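Local coordinates for ribokinase (Thermotoga maritima, PDB 1VM7), which probably phosphorylates D-ribose at O-5, using ATP with a divalent cation, most likely magnesium, to give D-ribose 5-phosphate, at residues V220-V225 / L234-E239; N163-F168 / Y183-T188; K192-L197 / K210-F215; G262-A267 / E275-F280. One frame throughout, in Å; residues are numbered along the deposited sequence.

Contact 1 of 4, residues V220-V225 / L234-E239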
loop_
_atom_site.group_PDB
_atom_site.type_symbol
_atom_site.label_atom_id
_atom_site.label_comp_id
_atom_site.label_asym_id
_atom_site.label_seq_id
_atom_site.Cartn_x
_atom_site.Cartn_y
_atom_site.Cartn_z
ATOM N N VAL A 220 5.146 11.782 37.353
ATOM C CA VAL A 220 3.911 11.890 36.582
ATOM C C VAL A 220 2.843 12.367 37.536
ATOM O O VAL A 220 2.697 11.808 38.593
ATOM C CB VAL A 220 3.459 10.507 35.998
ATOM C CG1 VAL A 220 2.077 10.610 35.358
ATOM C CG2 VAL A 220 4.493 9.956 35.031
ATOM N N LYS A 221 2.074 13.375 37.156
ATOM C CA LYS A 221 1.097 13.960 38.072
ATOM C C LYS A 221 -0.196 13.145 38.142
ATOM O O LYS A 221 -0.772 12.990 39.208
ATOM C CB LYS A 221 0.791 15.415 37.656
ATOM C CG LYS A 221 2.035 16.343 37.620
ATOM C CD LYS A 221 2.584 16.636 39.040
ATOM C CE LYS A 221 3.928 17.377 39.011
ATOM N NZ LYS A 221 5.108 16.439 38.874
ATOM N N ASN A 222 -0.662 12.656 37.000
ATOM C CA ASN A 222 -1.872 11.833 36.922
ATOM C C ASN A 222 -1.639 10.668 35.975
ATOM O O ASN A 222 -1.117 10.865 34.861
ATOM C CB ASN A 222 -3.054 12.621 36.349
ATOM C CG ASN A 222 -3.498 13.768 37.225
ATOM O OD1 ASN A 222 -4.372 13.603 38.078
ATOM N ND2 ASN A 222 -2.897 14.945 37.023
ATOM N N VAL A 223 -2.012 9.461 36.389
ATOM C CA VAL A 223 -2.104 8.353 35.429
ATOM C C VAL A 223 -3.565 8.034 35.126
ATOM O O VAL A 223 -4.361 7.819 36.024
ATOM C CB VAL A 223 -1.413 7.054 35.928
ATOM C CG1 VAL A 223 -1.414 6.001 34.786
ATOM C CG2 VAL A 223 0.005 7.345 36.399
ATOM N N ILE A 224 -3.903 7.990 33.845
ATOM C CA ILE A 224 -5.228 7.551 33.422
ATOM C C ILE A 224 -5.044 6.251 32.677
ATOM O O ILE A 224 -4.481 6.226 31.589
ATOM C CB ILE A 224 -5.910 8.567 32.495
ATOM C CG1 ILE A 224 -6.075 9.911 33.206
ATOM C CG2 ILE A 224 -7.277 8.050 32.039
ATOM C CD1 ILE A 224 -6.539 11.011 32.271
ATOM N N VAL A 225 -5.512 5.162 33.260
ATOM C CA VAL A 225 -5.384 3.881 32.590
ATOM C C VAL A 225 -6.684 3.559 31.864
ATOM O O VAL A 225 -7.707 3.383 32.489
ATOM C CB VAL A 225 -5.022 2.741 33.550
ATOM C CG1 VAL A 225 -4.619 1.498 32.758
ATOM C CG2 VAL A 225 -3.880 3.172 34.504
ATOM N N LEU A 234 -8.279 6.536 37.176
ATOM C CA LEU A 234 -7.516 7.756 37.426
ATOM C C LEU A 234 -6.736 7.556 38.699
ATOM O O LEU A 234 -7.309 7.198 39.706
ATOM C CB LEU A 234 -8.439 8.973 37.581
ATOM C CG LEU A 234 -7.792 10.326 37.955
ATOM C CD1 LEU A 234 -6.648 10.741 37.011
ATOM C CD2 LEU A 234 -8.847 11.434 38.018
ATOM N N VAL A 235 -5.429 7.790 38.641
ATOM C CA VAL A 235 -4.557 7.663 39.798
ATOM C C VAL A 235 -3.733 8.933 39.931
ATOM O O VAL A 235 -3.024 9.334 39.003
ATOM C CB VAL A 235 -3.596 6.449 39.652
ATOM C CG1 VAL A 235 -2.659 6.313 40.868
ATOM C CG2 VAL A 235 -4.389 5.172 39.439
ATOM N N ASN A 236 -3.851 9.574 41.085
ATOM C CA ASN A 236 -2.973 10.681 41.451
ATOM C C ASN A 236 -2.705 10.650 42.956
ATOM O O ASN A 236 -3.207 9.762 43.657
ATOM C CB ASN A 236 -3.579 12.013 41.006
ATOM C CG ASN A 236 -5.098 12.037 41.125
ATOM O OD1 ASN A 236 -5.669 11.634 42.142
ATOM N ND2 ASN A 236 -5.754 12.516 40.084
ATOM N N LYS A 237 -1.890 11.591 43.438
ATOM C CA LYS A 237 -1.603 11.724 44.885
ATOM C C LYS A 237 -2.843 11.663 45.781
ATOM O O LYS A 237 -2.789 11.118 46.868
ATOM C CB LYS A 237 -0.820 13.009 45.193
ATOM C CG LYS A 237 -1.411 14.301 44.618
ATOM C CD LYS A 237 -1.243 15.445 45.618
ATOM C CE LYS A 237 -1.719 16.782 45.057
ATOM N NZ LYS A 237 -1.573 17.823 46.134
ATOM N N ASN A 238 -3.955 12.217 45.312
ATOM C CA ASN A 238 -5.143 12.406 46.137
ATOM C C ASN A 238 -6.215 11.333 45.993
ATOM O O ASN A 238 -7.121 11.261 46.831
ATOM C CB ASN A 238 -5.777 13.785 45.833
ATOM C CG ASN A 238 -5.285 14.879 46.778
ATOM N N GLU A 239 -6.122 10.499 44.963
ATOM C CA GLU A 239 -7.205 9.558 44.656
ATOM C C GLU A 239 -6.854 8.463 43.653
ATOM O O GLU A 239 -5.931 8.593 42.827
ATOM C CB GLU A 239 -8.415 10.323 44.099
#
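Asn222 holds CG anti to its own carbonyl carbon (chi1 -65°), whereas Asn236 carries CG in the crowded position between backbone N and carbonyl carbon (chi1 36°); with both on one face of the sheet, this leaves them alongside each other, pointing the same way. Although their amide planes stand nearly perpendicular, the bond between them is almost straight: ND2 of Asn236 donates to OD1 of Asn222 at 2.7 Å, coming in close to the C=O axis with the acceptor in the plane of the donor amide. The ND2 end of Asn222 is used as well, on the backbone O of Asp185, so this one amide links two neighbouring chain segments. An alanine at Asn222 would remove both bonds and would probably leave the rotation of the Asn236 amide less well fixed. The backbone beneath is that of a beta hairpin, strands 222-226 and 232-236, which forms part of the antiparallel side of the large sheet of this PfkB-family kinase. Val223 and Val235 make its hydrogen-bonded pair, with Val223 N to Val235 O at 2.8 Å and Val235 N to Val223 O also at 2.8 Å, both in the carbonyl planes. Their side chains lie on the face covered by helix 208-217, where both touch Ala212. On the other face, that of the asparagines, Leu234 CG is anti to the backbone N, and its CD1 meets Ile224 CG1 at 3.9 Å as the two chains cross obliquely. Asn236 also opens a type I turn ending at Glu239, its N bonding to Glu239 O at 2.9 Å.

Contact 2 of 4, residues N163-F168 / Y183-T188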
loop_
_atom_site.group_PDB
_atom_site.type_symbol
_atom_site.label_atom_id
_atom_site.label_comp_id
_atom_site.label_asym_id
_atom_site.label_seq_id
_atom_site.Cartn_x
_atom_site.Cartn_y
_atom_site.Cartn_z
ATOM N N ASN A 163 5.416 24.708 28.789
ATOM C CA ASN A 163 4.747 25.330 29.916
ATOM C C ASN A 163 3.244 25.199 29.652
ATOM O O ASN A 163 2.654 25.954 28.874
ATOM C CB ASN A 163 5.181 26.781 30.101
ATOM C CG ASN A 163 4.828 27.313 31.466
ATOM O OD1 ASN A 163 4.521 26.541 32.380
ATOM N ND2 ASN A 163 4.855 28.636 31.617
ATOM N N GLY A 164 2.660 24.186 30.274
ATOM C CA GLY A 164 1.257 23.883 30.153
ATOM C C GLY A 164 1.014 22.449 30.570
ATOM O O GLY A 164 1.902 21.787 31.107
ATOM N N ILE A 165 -0.200 21.975 30.334
ATOM C CA ILE A 165 -0.570 20.616 30.684
ATOM C C ILE A 165 -0.065 19.684 29.588
ATOM O O ILE A 165 -0.351 19.875 28.412
ATOM C CB ILE A 165 -2.092 20.497 30.921
ATOM C CG1 ILE A 165 -2.477 21.339 32.144
ATOM C CG2 ILE A 165 -2.504 19.055 31.114
ATOM C CD1 ILE A 165 -3.915 21.750 32.157
ATOM N N VAL A 166 0.746 18.714 29.999
ATOM C CA VAL A 166 1.364 17.754 29.107
ATOM C C VAL A 166 0.688 16.396 29.329
ATOM O O VAL A 166 0.728 15.842 30.444
ATOM C CB VAL A 166 2.891 17.644 29.341
ATOM C CG1 VAL A 166 3.541 16.643 28.361
ATOM C CG2 VAL A 166 3.549 19.000 29.218
ATOM N N ILE A 167 0.049 15.918 28.249
ATOM C CA ILE A 167 -0.640 14.642 28.177
ATOM C C ILE A 167 0.143 13.757 27.208
ATOM O O ILE A 167 0.304 14.118 26.047
ATOM C CB ILE A 167 -2.069 14.809 27.631
ATOM C CG1 ILE A 167 -2.879 15.736 28.553
ATOM C CG2 ILE A 167 -2.721 13.443 27.478
ATOM C CD1 ILE A 167 -4.155 16.344 27.959
ATOM N N PHE A 168 0.638 12.616 27.704
ATOM C CA PHE A 168 1.439 11.678 26.902
ATOM C C PHE A 168 0.754 10.302 26.829
ATOM O O PHE A 168 0.523 9.646 27.830
ATOM C CB PHE A 168 2.850 11.564 27.473
ATOM C CG PHE A 168 3.691 10.510 26.819
ATOM C CD1 PHE A 168 3.899 10.514 25.464
ATOM C CD2 PHE A 168 4.287 9.504 27.581
ATOM C CE1 PHE A 168 4.675 9.547 24.872
ATOM C CE2 PHE A 168 5.066 8.544 26.998
ATOM C CZ PHE A 168 5.262 8.551 25.642
ATOM N N TYR A 183 8.073 15.055 33.483
ATOM C CA TYR A 183 7.491 16.209 32.796
ATOM C C TYR A 183 6.000 16.076 32.482
ATOM O O TYR A 183 5.394 17.025 31.988
ATOM C CB TYR A 183 8.264 16.495 31.508
ATOM C CG TYR A 183 9.718 16.774 31.774
ATOM C CD1 TYR A 183 10.101 17.893 32.522
ATOM C CD2 TYR A 183 10.704 15.925 31.310
ATOM C CE1 TYR A 183 11.443 18.157 32.794
ATOM C CE2 TYR A 183 12.035 16.176 31.575
ATOM C CZ TYR A 183 12.404 17.306 32.307
ATOM O OH TYR A 183 13.739 17.545 32.586
ATOM N N LEU A 184 5.404 14.931 32.808
ATOM C CA LEU A 184 4.020 14.649 32.442
ATOM C C LEU A 184 3.018 15.098 33.481
ATOM O O LEU A 184 3.199 14.869 34.670
ATOM C CB LEU A 184 3.817 13.149 32.277
ATOM C CG LEU A 184 4.679 12.434 31.248
ATOM C CD1 LEU A 184 4.096 11.073 31.040
ATOM C CD2 LEU A 184 4.805 13.236 29.923
ATOM N N ASP A 185 1.931 15.692 33.009
ATOM C CA ASP A 185 0.759 15.957 33.838
ATOM C C ASP A 185 -0.216 14.775 33.759
ATOM O O ASP A 185 -0.847 14.411 34.736
ATOM C CB ASP A 185 0.120 17.293 33.419
ATOM C CG ASP A 185 1.030 18.479 33.741
ATOM O OD1 ASP A 185 1.125 18.836 34.924
ATOM O OD2 ASP A 185 1.690 19.020 32.835
ATOM N N TYR A 186 -0.309 14.168 32.584
ATOM C CA TYR A 186 -1.130 12.976 32.372
ATOM C C TYR A 186 -0.368 11.941 31.563
ATOM O O TYR A 186 0.217 12.255 30.507
ATOM C CB TYR A 186 -2.456 13.314 31.653
ATOM C CG TYR A 186 -3.387 14.137 32.493
ATOM C CD1 TYR A 186 -3.318 15.520 32.480
ATOM C CD2 TYR A 186 -4.311 13.536 33.336
ATOM C CE1 TYR A 186 -4.144 16.281 33.256
ATOM C CE2 TYR A 186 -5.136 14.299 34.139
ATOM C CZ TYR A 186 -5.056 15.677 34.084
ATOM O OH TYR A 186 -5.871 16.465 34.878
ATOM N N LEU A 187 -0.358 10.710 32.077
ATOM C CA LEU A 187 0.099 9.551 31.322
ATOM C C LEU A 187 -1.122 8.671 31.097
ATOM O O LEU A 187 -1.832 8.346 32.041
ATOM C CB LEU A 187 1.165 8.781 32.113
ATOM C CG LEU A 187 1.822 7.588 31.405
ATOM C CD1 LEU A 187 2.754 8.075 30.343
ATOM C CD2 LEU A 187 2.555 6.693 32.385
ATOM N N THR A 188 -1.370 8.278 29.857
ATOM C CA THR A 188 -2.657 7.640 29.513
ATOM C C THR A 188 -2.458 6.286 28.835
ATOM O O THR A 188 -2.814 6.114 27.690
ATOM C CB THR A 188 -3.508 8.556 28.589
ATOM O OG1 THR A 188 -2.875 8.686 27.307
ATOM C CG2 THR A 188 -3.681 9.953 29.202
#
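The Tyr186 ring receives Ile165 CG2 at its edge, in plane, with CE1 3.9 Å from that methyl; Phe264, from outside the two segments, meets the same ring edge-to-face. The Phe168 ring takes Leu184 CD1 at its edge, while Leu187 CD1 comes obliquely to within 3.5 Å of Phe168 CD2. These rings project from opposite faces of two neighbouring parallel strands, 165-168 and 186-187, in the central sheet of the alpha/beta ribokinase fold. The parallel register, Ile167 beside Tyr186 and Phe168 beside Leu187, is carried by Phe168 N bonding to Tyr186 O at 2.9 Å (N-H...O 171°) and by Thr188 N bonding to Phe168 O at 3.1 Å. Thr188 OG1 is hydrogen-bonded to Asn261 ND2 and Asp169 OD1, and its side chain lies near Lys226, predicted to bind ATP. Ahead of this ladder Val166 O is gripped twice, by Asp185 N at 2.8 Å and by Tyr186 N at 2.9 Å. Asp185 also returns a bond through its side chain, whose CG lies beside its own backbone N (chi1 -67°) and whose OD2 accepts from Val166 N at 3.0 Å. An alanine at Asp185 would remove this carboxylate acceptor and would probably loosen the start of the strand pairing. The lone pair that Asp185 OD2 offers to Val166 N is the anti one, directed away from OD1.

Contact 3 of 4, residues K192-L197 / K210-F215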
loop_
_atom_site.group_PDB
_atom_site.type_symbol
_atom_site.label_atom_id
_atom_site.label_comp_id
_atom_site.label_asym_id
_atom_site.label_seq_id
_atom_site.Cartn_x
_atom_site.Cartn_y
_atom_site.Cartn_z
ATOM N N LYS A 192 -2.515 -3.019 27.987
ATOM C CA LYS A 192 -1.311 -3.649 27.427
ATOM C C LYS A 192 -0.106 -2.725 27.569
ATOM O O LYS A 192 0.988 -3.176 27.872
ATOM C CB LYS A 192 -1.492 -4.031 25.950
ATOM C CG LYS A 192 -2.454 -5.227 25.762
ATOM C CD LYS A 192 -2.005 -6.212 24.673
ATOM C CE LYS A 192 -2.876 -7.479 24.686
ATOM N NZ LYS A 192 -2.076 -8.718 24.356
ATOM N N GLU A 193 -0.304 -1.430 27.347
ATOM C CA GLU A 193 0.779 -0.486 27.508
ATOM C C GLU A 193 1.294 -0.362 28.935
ATOM O O GLU A 193 2.502 -0.378 29.161
ATOM C CB GLU A 193 0.398 0.862 26.972
ATOM C CG GLU A 193 0.250 0.828 25.448
ATOM C CD GLU A 193 -0.553 1.980 24.914
ATOM O OE1 GLU A 193 -1.127 2.727 25.719
ATOM O OE2 GLU A 193 -0.608 2.123 23.676
ATOM N N ILE A 194 0.398 -0.262 29.910
ATOM C CA ILE A 194 0.860 -0.076 31.262
ATOM C C ILE A 194 1.670 -1.316 31.718
ATOM O O ILE A 194 2.640 -1.184 32.474
ATOM C CB ILE A 194 -0.255 0.340 32.258
ATOM C CG1 ILE A 194 0.402 1.006 33.485
ATOM C CG2 ILE A 194 -1.113 -0.844 32.660
ATOM C CD1 ILE A 194 -0.541 1.701 34.461
ATOM N N GLU A 195 1.286 -2.492 31.213
ATOM C CA GLU A 195 1.993 -3.730 31.461
ATOM C C GLU A 195 3.418 -3.658 30.935
ATOM O O GLU A 195 4.390 -3.923 31.678
ATOM C CB GLU A 195 1.282 -4.909 30.796
ATOM C CG GLU A 195 0.157 -5.494 31.629
ATOM C CD GLU A 195 -0.549 -6.686 30.963
ATOM O OE1 GLU A 195 -0.009 -7.829 31.055
ATOM O OE2 GLU A 195 -1.650 -6.472 30.383
ATOM N N ALA A 196 3.531 -3.352 29.646
ATOM C CA ALA A 196 4.822 -3.249 29.003
ATOM C C ALA A 196 5.689 -2.204 29.730
ATOM O O ALA A 196 6.841 -2.463 30.094
ATOM C CB ALA A 196 4.671 -2.889 27.576
ATOM N N LEU A 197 5.111 -1.036 29.953
ATOM C CA LEU A 197 5.800 0.051 30.649
ATOM C C LEU A 197 6.275 -0.369 32.037
ATOM O O LEU A 197 7.401 -0.034 32.440
ATOM C CB LEU A 197 4.898 1.271 30.819
ATOM C CG LEU A 197 4.523 2.055 29.560
ATOM C CD1 LEU A 197 3.502 3.140 29.892
ATOM C CD2 LEU A 197 5.767 2.669 28.927
ATOM N N LYS A 210 -0.766 -0.504 40.943
ATOM C CA LYS A 210 0.597 -0.416 41.473
ATOM C C LYS A 210 1.553 0.230 40.496
ATOM O O LYS A 210 2.460 0.936 40.919
ATOM C CB LYS A 210 1.126 -1.795 41.875
ATOM C CG LYS A 210 2.428 -1.780 42.649
ATOM C CD LYS A 210 2.194 -1.561 44.159
ATOM C CE LYS A 210 2.132 -0.065 44.486
ATOM N NZ LYS A 210 2.069 0.032 45.954
ATOM N N ALA A 211 1.360 -0.037 39.204
ATOM C CA ALA A 211 2.193 0.542 38.152
ATOM C C ALA A 211 1.937 2.051 38.051
ATOM O O ALA A 211 2.875 2.868 37.950
ATOM C CB ALA A 211 1.886 -0.103 36.809
ATOM N N ALA A 212 0.649 2.409 38.040
ATOM C CA ALA A 212 0.249 3.791 37.964
ATOM C C ALA A 212 0.879 4.558 39.114
ATOM O O ALA A 212 1.374 5.678 38.904
ATOM C CB ALA A 212 -1.240 3.920 37.994
ATOM N N GLU A 213 0.876 3.948 40.304
ATOM C CA GLU A 213 1.490 4.545 41.477
ATOM C C GLU A 213 2.967 4.787 41.289
ATOM O O GLU A 213 3.479 5.813 41.706
ATOM C CB GLU A 213 1.303 3.673 42.696
ATOM C CG GLU A 213 0.014 3.915 43.452
ATOM C CD GLU A 213 0.113 3.416 44.896
ATOM O OE1 GLU A 213 1.067 2.662 45.213
ATOM O OE2 GLU A 213 -0.740 3.802 45.728
ATOM N N LYS A 214 3.664 3.833 40.686
ATOM C CA LYS A 214 5.096 4.002 40.481
ATOM C C LYS A 214 5.383 5.114 39.525
ATOM O O LYS A 214 6.368 5.809 39.680
ATOM C CB LYS A 214 5.752 2.727 40.009
ATOM C CG LYS A 214 5.743 1.739 41.085
ATOM C CD LYS A 214 6.387 0.428 40.762
ATOM C CE LYS A 214 6.390 -0.397 42.004
ATOM N NZ LYS A 214 6.989 0.370 43.175
ATOM N N PHE A 215 4.529 5.294 38.527
ATOM C CA PHE A 215 4.723 6.411 37.626
ATOM C C PHE A 215 4.587 7.751 38.351
ATOM O O PHE A 215 5.359 8.678 38.105
ATOM C CB PHE A 215 3.797 6.315 36.425
ATOM C CG PHE A 215 4.316 5.396 35.382
ATOM C CD1 PHE A 215 5.524 5.690 34.739
ATOM C CD2 PHE A 215 3.648 4.228 35.063
ATOM C CE1 PHE A 215 6.046 4.847 33.780
ATOM C CE2 PHE A 215 4.167 3.366 34.097
ATOM C CZ PHE A 215 5.372 3.680 33.450
#
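The helical segments 192-197 and 210-215 cross at 62°, their axes approaching to 10.1 Å, a separation bridged by side chains. Ile194 contributes most from the first helix: CG1 is anti to the backbone N (chi1 -159°) and CD1 continues the extended chain (chi2 170°), which lays the branch against the other helix. Its CG1 meets the methyl CB of Ala211 at 3.8 Å, and its tip, CD1, stops 3.8 Å from Ala212 N, with Ala212 CB a little farther off. Phe215 supplies the second half of the contact. Its CG is anti to the carbonyl carbon, and the ring presents its edge to Leu197, whose CB lies near the ring plane 3.6 Å from CZ; the two side chains cross at about a right angle. Ile194 CG1 sits at the same edge, more loosely, 4.5 Å from CE2, so the ring edge is bordered by two residues one helical turn apart. Farther round, Phe202 meets the Phe215 ring edge-to-face. The two helices, 191-202 and 208-217, follow one another in the chain and pack on strand 222-226, where Ile194 touches Val225 and Ala212 touches Val223. The charged side chains take no part between the segments: Lys210 NZ and Glu213 OE1 form a salt bridge at 2.9 Å within their own helix. With no hydrogen bond between the segments, the crossing is held by van der Waals contact and burial of apolar surface, so within the two segments it depends on shape: Ile194 on the alanines and Leu197 at the ring edge.

Contact 4 of 4, residues G262-A267 / E275-F280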
loop_
_atom_site.group_PDB
_atom_site.type_symbol
_atom_site.label_atom_id
_atom_site.label_comp_id
_atom_site.label_asym_id
_atom_site.label_seq_id
_atom_site.Cartn_x
_atom_site.Cartn_y
_atom_site.Cartn_z
ATOM N N GLY A 262 -8.412 13.103 23.165
ATOM C CA GLY A 262 -8.795 14.383 22.583
ATOM C C GLY A 262 -9.966 15.016 23.292
ATOM O O GLY A 262 -9.950 16.206 23.597
ATOM N N ALA A 263 -10.982 14.204 23.568
ATOM C CA ALA A 263 -12.160 14.643 24.317
ATOM C C ALA A 263 -11.805 14.990 25.764
ATOM O O ALA A 263 -12.249 16.005 26.289
ATOM C CB ALA A 263 -13.201 13.575 24.277
ATOM N N PHE A 264 -10.988 14.156 26.408
ATOM C CA PHE A 264 -10.455 14.495 27.730
ATOM C C PHE A 264 -9.832 15.892 27.740
ATOM O O PHE A 264 -10.111 16.691 28.617
ATOM C CB PHE A 264 -9.419 13.455 28.147
ATOM C CG PHE A 264 -8.830 13.704 29.484
ATOM C CD1 PHE A 264 -9.562 13.442 30.627
ATOM C CD2 PHE A 264 -7.561 14.224 29.614
ATOM C CE1 PHE A 264 -9.040 13.685 31.865
ATOM C CE2 PHE A 264 -7.016 14.442 30.873
ATOM C CZ PHE A 264 -7.765 14.193 31.980
ATOM N N ALA A 265 -9.001 16.169 26.740
ATOM C CA ALA A 265 -8.281 17.428 26.638
ATOM C C ALA A 265 -9.223 18.618 26.382
ATOM O O ALA A 265 -9.020 19.683 26.945
ATOM C CB ALA A 265 -7.239 17.305 25.556
ATOM N N VAL A 266 -10.227 18.418 25.521
ATOM C CA VAL A 266 -11.300 19.404 25.279
ATOM C C VAL A 266 -11.988 19.811 26.560
ATOM O O VAL A 266 -12.227 20.990 26.784
ATOM C CB VAL A 266 -12.381 18.854 24.273
ATOM C CG1 VAL A 266 -13.667 19.706 24.276
ATOM C CG2 VAL A 266 -11.816 18.800 22.859
ATOM N N ALA A 267 -12.311 18.824 27.393
ATOM C CA ALA A 267 -12.924 19.062 28.685
ATOM C C ALA A 267 -12.044 19.924 29.609
ATOM O O ALA A 267 -12.481 20.958 30.117
ATOM C CB ALA A 267 -13.244 17.760 29.316
ATOM N N GLU A 275 -11.777 14.676 36.810
ATOM C CA GLU A 275 -12.805 13.646 36.965
ATOM C C GLU A 275 -13.942 13.909 35.952
ATOM O O GLU A 275 -14.378 12.995 35.254
ATOM C CB GLU A 275 -13.349 13.566 38.430
ATOM C CG GLU A 275 -12.371 12.912 39.454
ATOM C CD GLU A 275 -13.059 12.113 40.582
ATOM O OE1 GLU A 275 -14.151 12.528 41.046
ATOM O OE2 GLU A 275 -12.491 11.074 41.038
ATOM N N GLU A 276 -14.403 15.160 35.866
ATOM C CA GLU A 276 -15.379 15.561 34.845
ATOM C C GLU A 276 -14.842 15.275 33.449
ATOM O O GLU A 276 -15.564 14.758 32.597
ATOM C CB GLU A 276 -15.709 17.053 34.952
ATOM C CG GLU A 276 -16.458 17.429 36.219
ATOM C CD GLU A 276 -16.638 18.924 36.376
ATOM O OE1 GLU A 276 -15.873 19.700 35.766
ATOM O OE2 GLU A 276 -17.559 19.324 37.119
ATOM N N ALA A 277 -13.575 15.619 33.220
ATOM C CA ALA A 277 -12.963 15.415 31.910
ATOM C C ALA A 277 -12.884 13.947 31.537
ATOM O O ALA A 277 -13.051 13.615 30.363
ATOM C CB ALA A 277 -11.581 16.047 31.832
ATOM N N VAL A 278 -12.597 13.079 32.519
ATOM C CA VAL A 278 -12.612 11.617 32.288
ATOM C C VAL A 278 -14.004 11.166 31.876
ATOM O O VAL A 278 -14.161 10.382 30.950
ATOM C CB VAL A 278 -12.201 10.736 33.517
ATOM C CG1 VAL A 278 -12.584 9.257 33.284
ATOM C CG2 VAL A 278 -10.713 10.805 33.789
ATOM N N ILE A 279 -15.022 11.645 32.576
ATOM C CA ILE A 279 -16.382 11.254 32.229
ATOM C C ILE A 279 -16.671 11.651 30.777
ATOM O O ILE A 279 -17.197 10.864 29.984
ATOM C CB ILE A 279 -17.436 11.924 33.108
ATOM C CG1 ILE A 279 -17.218 11.582 34.581
ATOM C CG2 ILE A 279 -18.836 11.523 32.623
ATOM C CD1 ILE A 279 -17.933 10.344 35.055
ATOM N N PHE A 280 -16.315 12.890 30.451
ATOM C CA PHE A 280 -16.601 13.447 29.153
ATOM C C PHE A 280 -15.922 12.653 28.049
ATOM O O PHE A 280 -16.555 12.302 27.066
ATOM C CB PHE A 280 -16.182 14.913 29.100
ATOM C CG PHE A 280 -16.492 15.577 27.786
ATOM C CD1 PHE A 280 -17.764 16.069 27.526
ATOM C CD2 PHE A 280 -15.521 15.702 26.812
ATOM C CE1 PHE A 280 -18.074 16.679 26.315
ATOM C CE2 PHE A 280 -15.815 16.325 25.602
ATOM C CZ PHE A 280 -17.103 16.806 25.352
#
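Ala267 CB and Ala277 CB touch at 3.5 Å, tighter than usual for two carbons, and mark where the backbones of helical segments 262-267 and 275-280 come nearest, with Ala267 CA 4.9 Å from Ala277 CA. Phe264 and Phe280 flank this pair, one from each helix. Phe264 CE1 lies 3.5 Å from Ala277 CB, and the ring edge is directed at the backbone of the next residue, with CD1 3.6 Å from Val278 N; Val278 CG2 adds a methyl beside CE1. Phe280 answers from the other helix: its CD2 comes within 3.3 Å of Ala263 O, which lies at the ring edge, while the methyls of Ala263 and Ala267 pack against the same side chain. An extended first torsion, CG anti to the backbone N (chi1 -179° in Phe264, -178° in Phe280), carries each ring across to the other helix. Small residues allow the closeness, for the axes approach to 7.8 Å at 141° in a roughly antiparallel pair. In the next shell Tyr186 meets the Phe264 ring edge-to-face, Phe243 packs on Val278, and Arg301 and Val304 of helix 301-309 touch Phe280. Helix 256-269 also carries, near its start, Asp258, the predicted proton acceptor of the kinase. Ala263 O already accepts from Ala267 N at 3.0 Å within its helix; the aromatic C-H edge beside it would probably add a weak electrostatic term to a close contact whose side chains are all apolar.

Contacts 1 and 2 are adjoining strand pairings in one sheet, since strands 186-187 and 222-226 are neighbours bonded through Leu187; contacts 3 and 4 are helix pairs on its opposite faces. Phe215 and Ala212 of contact 3 pack against Leu187 and Val223, whereas Phe264 of contact 4 meets Tyr186 and Ile224. The helix pairs do not touch, their nearest atoms being about 12 Å apart. Contact 1 is the most peripheral and partly buried, contact 2 deeper; both have backbone bonds, to which contact 1 adds a pair of side-chain amides and contact 2 a carboxylate. Contacts 3 and 4, both buried, have no hydrogen bonds between their segments, and contact 4 is the closer-packed (axes 7.8 Å apart against 10.1 Å).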